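Local coordinates for protein glycosyl hydrolase family 88 (Pedobacter heparinus, PDB 3WIW) that removes unsaturated glucuronyl residues by hydrolysis from oligosaccharides left by lyase cleavage of heparin, and folds as an (alpha/alpha)6-barrel, at residues Asp318-Val323 with Ala389-Ile394; Pro79-Tyr84 with Tyr380-Leu385. All blocks are in the same frame, centred on the assembly; numbering follows the deposited sequence. Where two conformers were deposited one is given.

Interaction 1. Residues Asp318-Val323 with Ala389-Ile394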
ATOM      1  N   ASP A 318       4.441 -12.359   2.037  1.00 11.51           N
ATOM      2  CA  ASP A 318       5.450 -12.190   3.079  1.00 12.61           C
ATOM      3  C   ASP A 318       5.076 -12.969   4.343  1.00 12.72           C
ATOM      4  O   ASP A 318       5.937 -13.571   4.969  1.00 14.27           O
ATOM      5  CB  ASP A 318       5.707 -10.723   3.402  1.00 13.33           C
ATOM      6  CG  ASP A 318       6.892 -10.157   2.633  1.00 15.49           C
ATOM      7  OD1 ASP A 318       7.288 -10.725   1.578  1.00 17.08           O
ATOM      8  OD2 ASP A 318       7.409  -9.124   3.074  1.00 16.45           O
ATOM      9  N   LEU A 319       3.797 -12.983   4.716  1.00 12.05           N
ATOM     10  CA  LEU A 319       3.397 -13.705   5.919  1.00 12.19           C
ATOM     11  C   LEU A 319       3.727 -15.185   5.773  1.00 12.05           C
ATOM     12  O   LEU A 319       4.181 -15.829   6.734  1.00 13.58           O
ATOM     13  CB  LEU A 319       1.907 -13.509   6.178  1.00 11.93           C
ATOM     14  CG  LEU A 319       1.380 -14.050   7.506  1.00 12.84           C
ATOM     15  CD1 LEU A 319       2.061 -13.391   8.696  1.00 15.00           C
ATOM     16  CD2 LEU A 319      -0.141 -13.886   7.593  1.00 13.72           C
ATOM     17  N   SER A 320       3.506 -15.722   4.564  1.00 12.25           N
ATOM     18  CA  SER A 320       3.757 -17.140   4.309  1.00 13.50           C
ATOM     19  C   SER A 320       5.219 -17.545   4.581  1.00 15.31           C
ATOM     20  O   SER A 320       5.498 -18.710   4.925  1.00 16.98           O
ATOM     21  CB  SER A 320       3.335 -17.531   2.887  1.00 13.60           C
ATOM     22  OG  SER A 320       4.305 -17.190   1.917  1.00 13.30           O
ATOM     23  N   THR A 321       6.153 -16.596   4.456  1.00 15.10           N
ATOM     24  CA  THR A 321       7.572 -16.902   4.661  1.00 17.57           C
ATOM     25  C   THR A 321       8.012 -16.699   6.102  1.00 18.47           C
ATOM     26  O   THR A 321       9.120 -17.102   6.482  1.00 21.22           O
ATOM     27  CB  THR A 321       8.479 -16.051   3.745  1.00 19.45           C
ATOM     28  OG1 THR A 321       8.439 -14.677   4.166  1.00 20.99           O
ATOM     29  CG2 THR A 321       8.026 -16.174   2.291  1.00 20.25           C
ATOM     30  N   GLN A 322       7.166 -16.049   6.901  0.56 16.92           N
ATOM     31  CA  GLN A 322       7.513 -15.678   8.276  0.56 17.75           C
ATOM     32  C   GLN A 322       6.993 -16.673   9.303  0.56 20.23           C
ATOM     33  O   GLN A 322       7.597 -16.862  10.359  0.56 21.24           O
ATOM     34  CB  GLN A 322       6.948 -14.298   8.613  0.56 17.51           C
ATOM     35  CG  GLN A 322       7.480 -13.172   7.777  0.56 17.34           C
ATOM     36  CD  GLN A 322       6.620 -11.936   7.902  0.56 17.21           C
ATOM     37  OE1 GLN A 322       5.464 -11.999   8.332  0.56 17.95           O
ATOM     38  NE2 GLN A 322       7.165 -10.814   7.520  0.56 16.12           N
ATOM     39  N   VAL A 323       5.867 -17.306   8.996  1.00 22.22           N
ATOM     40  CA  VAL A 323       5.176 -18.157   9.968  1.00 24.45           C
ATOM     41  C   VAL A 323       5.613 -19.608   9.889  1.00 29.02           C
ATOM     42  O   VAL A 323       6.291 -20.008   8.948  1.00 29.50           O
ATOM     43  CB  VAL A 323       3.635 -18.134   9.777  1.00 23.02           C
ATOM     44  CG1 VAL A 323       3.078 -16.724   9.923  1.00 22.93           C
ATOM     45  CG2 VAL A 323       3.265 -18.729   8.433  1.00 22.16           C
ATOM     46  N   ALA A 389       7.225 -14.552  -7.373  1.00 13.58           N
ATOM     47  CA  ALA A 389       8.294 -15.086  -8.200  1.00 13.87           C
ATOM     48  C   ALA A 389       9.545 -15.442  -7.392  1.00 15.08           C
ATOM     49  O   ALA A 389      10.241 -16.404  -7.722  1.00 16.59           O
ATOM     50  CB  ALA A 389       8.632 -14.114  -9.328  1.00 15.05           C
ATOM     51  N   GLU A 390       9.828 -14.684  -6.336  0.69 15.33           N
ATOM     52  CA  GLU A 390      10.983 -14.968  -5.493  0.69 17.31           C
ATOM     53  C   GLU A 390      10.793 -16.271  -4.732  0.69 17.21           C
ATOM     54  O   GLU A 390      11.713 -17.082  -4.633  0.69 17.91           O
ATOM     55  CB  GLU A 390      11.220 -13.806  -4.527  0.69 20.64           C
ATOM     56  CG  GLU A 390      12.248 -14.084  -3.422  0.69 24.94           C
ATOM     57  CD  GLU A 390      13.624 -14.452  -3.943  0.69 30.40           C
ATOM     58  OE1 GLU A 390      13.959 -14.086  -5.096  0.69 32.75           O
ATOM     59  OE2 GLU A 390      14.373 -15.116  -3.192  0.69 32.19           O
ATOM     60  N   ILE A 391       9.586 -16.480  -4.209  1.00 15.83           N
ATOM     61  CA  ILE A 391       9.282 -17.704  -3.483  1.00 16.90           C
ATOM     62  C   ILE A 391       9.398 -18.912  -4.405  1.00 18.09           C
ATOM     63  O   ILE A 391      10.020 -19.907  -4.059  1.00 19.17           O
ATOM     64  CB  ILE A 391       7.876 -17.643  -2.843  1.00 17.38           C
ATOM     65  CG1 ILE A 391       7.872 -16.645  -1.677  1.00 16.20           C
ATOM     66  CG2 ILE A 391       7.436 -19.037  -2.347  1.00 18.14           C
ATOM     67  CD1 ILE A 391       6.477 -16.249  -1.228  1.00 16.37           C
ATOM     68  N   LYS A 392       8.813 -18.798  -5.591  0.75 18.46           N
ATOM     69  CA  LYS A 392       8.787 -19.896  -6.555  0.75 19.40           C
ATOM     70  C   LYS A 392      10.078 -20.027  -7.368  0.75 20.00           C
ATOM     71  O   LYS A 392      10.267 -21.014  -8.090  0.75 21.07           O
ATOM     72  CB  LYS A 392       7.598 -19.710  -7.502  0.75 20.97           C
ATOM     73  CG  LYS A 392       6.240 -19.839  -6.824  0.75 22.89           C
ATOM     74  CD  LYS A 392       5.811 -21.291  -6.706  0.75 25.16           C
ATOM     75  CE  LYS A 392       5.333 -21.824  -8.049  0.75 26.79           C
ATOM     76  NZ  LYS A 392       4.748 -23.195  -7.940  0.75 28.40           N
ATOM     77  N   LYS A 393      10.957 -19.036  -7.250  1.00 20.01           N
ATOM     78  CA  LYS A 393      12.227 -19.003  -8.010  1.00 21.32           C
ATOM     79  C   LYS A 393      12.000 -18.958  -9.514  1.00 22.47           C
ATOM     80  O   LYS A 393      12.658 -19.647 -10.292  1.00 23.37           O
ATOM     81  CB  LYS A 393      13.161 -20.150  -7.626  1.00 22.35           C
ATOM     82  CG  LYS A 393      13.454 -20.160  -6.150  1.00 22.97           C
ATOM     83  CD  LYS A 393      14.569 -21.089  -5.818  1.00 23.58           C
ATOM     84  CE  LYS A 393      14.656 -21.288  -4.323  1.00 23.94           C
ATOM     85  NZ  LYS A 393      15.882 -22.034  -4.059  1.00 23.28           N
ATOM     86  N   ILE A 394      11.049 -18.130  -9.915  1.00 23.31           N
ATOM     87  CA  ILE A 394      10.699 -17.967 -11.319  1.00 24.90           C
ATOM     88  C   ILE A 394      11.407 -16.747 -11.900  1.00 26.93           C
ATOM     89  O   ILE A 394      11.270 -15.628 -11.387  1.00 27.19           O
ATOM     90  CB  ILE A 394       9.172 -17.825 -11.525  1.00 25.22           C
ATOM     91  CG1 ILE A 394       8.447 -19.096 -11.071  1.00 26.26           C
ATOM     92  CG2 ILE A 394       8.873 -17.557 -12.991  1.00 24.86           C
ATOM     93  CD1 ILE A 394       6.953 -18.928 -10.877  1.00 26.91           C
TER
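T321 and I391 face each other where the last turn of helix 375-392 passes residues 318-323 on helix 306-322, their CA atoms 8.4 Å apart, the nearest such pair across the segments. One side chain, I391, does all the reaching from its helix. Its CD1 lies 3.8 Å from T321 CG2 and 3.9 Å from S320 OG, so a single methyl touches two successive residues of the other helix. The CG1 arm stands beside the backbone N (chi1 -70°) and its CD1 end runs on extended, which carries that methyl across.

T321 suits its place because its two branches do different work. T321 OG1 turns back and donates to D318 O at 2.9 Å, sitting 19° off the carbonyl plane; the same oxygen also accepts from T321 N. With the hydroxyl engaged there, the methyl CG2 is presented to I391. S320, small enough to let the isoleucine come close, likewise has its OG tied back to its own helix, at L317 O. Just beyond I391, K393 (positive phi) is the C-prime residue of a Schellman motif ending the helix, with I394 N bonded to A389 O and K393 N weakly to E390 O.

With both hydroxyls bonded to their own backbone, the direct contact is a small van der Waals one at the protein surface, shared with F330 of helix 327-340.

Interaction 2. Residues Pro79-Tyr84 with Tyr380-Leu385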
ATOM      1  N   PRO A  79       6.259   6.049  -9.844  1.00 10.31           N
ATOM      2  CA  PRO A  79       7.698   5.750  -9.931  1.00 11.95           C
ATOM      3  C   PRO A  79       8.061   4.444  -9.205  1.00 10.50           C
ATOM      4  O   PRO A  79       8.902   3.694  -9.687  1.00 11.00           O
ATOM      5  CB  PRO A  79       8.378   6.971  -9.306  1.00 13.09           C
ATOM      6  CG  PRO A  79       7.291   7.791  -8.685  1.00 13.23           C
ATOM      7  CD  PRO A  79       5.987   7.406  -9.347  1.00 10.45           C
ATOM      8  N   GLY A  80       7.410   4.145  -8.086  1.00 10.35           N
ATOM      9  CA  GLY A  80       7.639   2.879  -7.416  1.00 11.35           C
ATOM     10  C   GLY A  80       7.320   1.687  -8.294  1.00 10.37           C
ATOM     11  O   GLY A  80       8.056   0.693  -8.317  1.00 11.03           O
ATOM     12  N   THR A  81       6.219   1.778  -9.028  1.00 10.59           N
ATOM     13  CA  THR A  81       5.795   0.707  -9.933  1.00  9.78           C
ATOM     14  C   THR A  81       6.815   0.515 -11.053  1.00 10.20           C
ATOM     15  O   THR A  81       7.114  -0.625 -11.455  1.00 10.68           O
ATOM     16  CB  THR A  81       4.385   0.982 -10.477  1.00 10.07           C
ATOM     17  OG1 THR A  81       3.530   1.239  -9.357  1.00 10.03           O
ATOM     18  CG2 THR A  81       3.848  -0.219 -11.249  1.00 10.83           C
ATOM     19  N   LEU A  82       7.386   1.623 -11.531  1.00 10.26           N
ATOM     20  CA  LEU A  82       8.462   1.547 -12.511  1.00 10.84           C
ATOM     21  C   LEU A  82       9.684   0.809 -11.946  1.00 10.63           C
ATOM     22  O   LEU A  82      10.271  -0.038 -12.629  1.00 12.13           O
ATOM     23  CB  LEU A  82       8.852   2.952 -12.998  1.00 12.02           C
ATOM     24  CG  LEU A  82       7.851   3.678 -13.915  1.00 12.70           C
ATOM     25  CD1 LEU A  82       8.278   5.126 -14.101  1.00 13.71           C
ATOM     26  CD2 LEU A  82       7.723   2.953 -15.266  1.00 13.87           C
ATOM     27  N   TRP A  83      10.062   1.098 -10.694  1.00 11.03           N
ATOM     28  CA  TRP A  83      11.161   0.351 -10.071  1.00 11.68           C
ATOM     29  C   TRP A  83      10.844  -1.136 -10.019  1.00 11.60           C
ATOM     30  O   TRP A  83      11.681  -1.980 -10.360  1.00 11.65           O
ATOM     31  CB  TRP A  83      11.492   0.870  -8.661  1.00 11.44           C
ATOM     32  CG  TRP A  83      12.163   2.213  -8.683  1.00 10.67           C
ATOM     33  CD1 TRP A  83      11.642   3.395  -8.236  1.00 11.59           C
ATOM     34  CD2 TRP A  83      13.450   2.521  -9.247  1.00 11.57           C
ATOM     35  NE1 TRP A  83      12.547   4.412  -8.445  1.00 12.05           N
ATOM     36  CE2 TRP A  83      13.655   3.907  -9.082  1.00 12.53           C
ATOM     37  CE3 TRP A  83      14.442   1.758  -9.874  1.00 12.93           C
ATOM     38  CZ2 TRP A  83      14.821   4.552  -9.518  1.00 13.23           C
ATOM     39  CZ3 TRP A  83      15.586   2.393 -10.318  1.00 13.38           C
ATOM     40  CH2 TRP A  83      15.778   3.778 -10.116  1.00 14.09           C
ATOM     41  N   TYR A  84       9.631  -1.476  -9.597  1.00 11.59           N
ATOM     42  CA  TYR A  84       9.242  -2.882  -9.573  1.00 11.09           C
ATOM     43  C   TYR A  84       9.231  -3.539 -10.969  1.00 11.39           C
ATOM     44  O   TYR A  84       9.673  -4.677 -11.129  1.00 12.01           O
ATOM     45  CB  TYR A  84       7.889  -3.047  -8.896  1.00 11.40           C
ATOM     46  CG  TYR A  84       7.877  -2.896  -7.382  1.00 11.40           C
ATOM     47  CD1 TYR A  84       9.052  -2.991  -6.609  1.00 14.07           C
ATOM     48  CD2 TYR A  84       6.679  -2.647  -6.723  1.00 11.63           C
ATOM     49  CE1 TYR A  84       9.003  -2.868  -5.223  1.00 13.76           C
ATOM     50  CE2 TYR A  84       6.628  -2.511  -5.350  1.00 11.36           C
ATOM     51  CZ  TYR A  84       7.776  -2.642  -4.597  1.00 12.65           C
ATOM     52  OH  TYR A  84       7.710  -2.527  -3.223  1.00 14.23           O
ATOM     53  N   TYR A 380       1.137  -2.362  -5.627  1.00  7.85           N
ATOM     54  CA  TYR A 380       1.095  -3.538  -4.753  1.00  9.21           C
ATOM     55  C   TYR A 380       0.918  -4.837  -5.533  1.00  8.28           C
ATOM     56  O   TYR A 380       1.406  -5.880  -5.107  1.00  8.98           O
ATOM     57  CB  TYR A 380       0.086  -3.386  -3.589  1.00  8.85           C
ATOM     58  CG  TYR A 380       0.564  -2.321  -2.625  1.00  8.16           C
ATOM     59  CD1 TYR A 380       1.673  -2.534  -1.789  1.00  9.04           C
ATOM     60  CD2 TYR A 380      -0.037  -1.062  -2.616  1.00  7.94           C
ATOM     61  CE1 TYR A 380       2.153  -1.536  -0.932  1.00  9.08           C
ATOM     62  CE2 TYR A 380       0.429  -0.053  -1.770  1.00  9.16           C
ATOM     63  CZ  TYR A 380       1.534  -0.297  -0.935  1.00  8.52           C
ATOM     64  OH  TYR A 380       1.993   0.715  -0.150  1.00  9.35           O
ATOM     65  N   TYR A 381       0.280  -4.771  -6.701  1.00  9.02           N
ATOM     66  CA  TYR A 381       0.208  -5.936  -7.560  1.00 10.00           C
ATOM     67  C   TYR A 381       1.583  -6.362  -8.066  1.00  8.98           C
ATOM     68  O   TYR A 381       1.953  -7.534  -7.964  1.00  9.69           O
ATOM     69  CB  TYR A 381      -0.728  -5.645  -8.731  1.00  9.76           C
ATOM     70  CG  TYR A 381      -0.774  -6.711  -9.796  1.00 10.53           C
ATOM     71  CD1 TYR A 381      -1.312  -7.970  -9.532  1.00 10.81           C
ATOM     72  CD2 TYR A 381      -0.309  -6.447 -11.071  1.00 10.16           C
ATOM     73  CE1 TYR A 381      -1.393  -8.959 -10.543  1.00 10.90           C
ATOM     74  CE2 TYR A 381      -0.381  -7.407 -12.084  1.00 11.04           C
ATOM     75  CZ  TYR A 381      -0.920  -8.659 -11.810  1.00 11.76           C
ATOM     76  OH  TYR A 381      -0.980  -9.599 -12.814  1.00 12.91           O
ATOM     77  N   LEU A 382       2.380  -5.417  -8.573  1.00  9.08           N
ATOM     78  CA  LEU A 382       3.721  -5.807  -9.007  1.00  9.34           C
ATOM     79  C   LEU A 382       4.583  -6.236  -7.816  1.00  8.87           C
ATOM     80  O   LEU A 382       5.409  -7.156  -7.947  1.00 10.38           O
ATOM     81  CB  LEU A 382       4.419  -4.722  -9.835  1.00  9.80           C
ATOM     82  CG  LEU A 382       3.766  -4.408 -11.184  1.00 10.85           C
ATOM     83  CD1 LEU A 382       4.743  -3.620 -12.028  1.00 12.05           C
ATOM     84  CD2 LEU A 382       3.325  -5.675 -11.928  1.00 12.95           C
ATOM     85  N   GLU A 383       4.399  -5.619  -6.651  1.00 10.07           N
ATOM     86  CA  GLU A 383       5.141  -6.055  -5.467  1.00 10.73           C
ATOM     87  C   GLU A 383       4.814  -7.512  -5.165  1.00 10.21           C
ATOM     88  O   GLU A 383       5.708  -8.330  -4.904  1.00 10.76           O
ATOM     89  CB  GLU A 383       4.783  -5.181  -4.286  1.00 10.19           C
ATOM     90  CG  GLU A 383       5.666  -5.429  -3.081  1.00 10.55           C
ATOM     91  CD  GLU A 383       5.238  -4.544  -1.954  1.00 10.76           C
ATOM     92  OE1 GLU A 383       5.812  -3.451  -1.824  1.00 11.99           O
ATOM     93  OE2 GLU A 383       4.291  -4.906  -1.214  1.00 10.59           O
ATOM     94  N   ALA A 384       3.527  -7.858  -5.259  1.00  9.94           N
ATOM     95  CA  ALA A 384       3.099  -9.233  -5.026  1.00 10.46           C
ATOM     96  C   ALA A 384       3.677 -10.208  -6.068  1.00  9.90           C
ATOM     97  O   ALA A 384       4.125 -11.314  -5.725  1.00 10.82           O
ATOM     98  CB  ALA A 384       1.565  -9.307  -4.983  1.00 10.51           C
ATOM     99  N   LEU A 385       3.689  -9.801  -7.338  1.00 10.35           N
ATOM    100  CA  LEU A 385       4.296 -10.631  -8.375  1.00 11.35           C
ATOM    101  C   LEU A 385       5.782 -10.875  -8.082  1.00 12.01           C
ATOM    102  O   LEU A 385       6.279 -11.986  -8.250  1.00 12.25           O
ATOM    103  CB  LEU A 385       4.169 -10.004  -9.762  1.00 12.28           C
ATOM    104  CG  LEU A 385       2.762  -9.829 -10.329  1.00 12.29           C
ATOM    105  CD1 LEU A 385       2.818  -9.505 -11.805  1.00 12.86           C
ATOM    106  CD2 LEU A 385       1.901 -11.061 -10.119  1.00 13.52           C
TER
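Y84, L382 and E383 supply most of the surface buried between helices 77-89 and 375-392, whose segments run nearly parallel, 21° apart, with axes 9.2 Å from each other. Y84 projects toward the other helix and then lies alongside E383, both side chains pointing the same way. At the end of this pairing Y84 OH donates to E383 OE1 over a short 2.5 Å, and OE1 receives it on its anti lone pair. E383 can run beside the phenol because its CG is anti to the backbone N (chi1 -171°) and the chain stays extended to CD. The carboxylate is then turned 67° from the ring plane, while E383 CB packs 3.4 Å from Y84 CE2.

A buried carboxylate needs several partners, and here they are shared out. OE1 takes the phenol, while OE2 accepts from Y253 and S314 and has a long, weak ion pair with R387. Tyrosine fits beside it because one residue offers both an apolar flank and a polar end.

L382 fills the apolar side. Its CB meets Y84 CB at 4.0 Å, and CD1 packs 3.6 Å from T81 CG2, the two side chains crossing at about a right angle. T81 can offer its methyl because OG1 is bonded to F77 O, one turn back.

Within the (alpha/alpha)6-barrel, the contact joins helix 77-89, second of the chain, to 375-392, the last. L43 of helix 30-49 packs on both T81 and L382, and helix 117-132 meets Y84 through N127.

Helix 375-392 takes part in both contacts: residues 380-385 pack in interaction 2, and residues 389-394, nine positions later, which form its last turn and run two residues beyond it, in interaction 1. The centres lie about 16 Å apart, interaction 2 buried about 10 Å from the centre of the chain and interaction 1 near the surface at about 18 Å. Along the sequence the order is 79-84, 318-323, 380-385, 389-394, so the contacts interleave. This last helix therefore meets an early helix, 77-89, and a late one, 306-322, consistent with its closing an (alpha/alpha)6-barrel. The side chain of E383 is about 8 Å from that of W250, predicted to bind substrate, whereas interaction 1 is remote from the predicted sites.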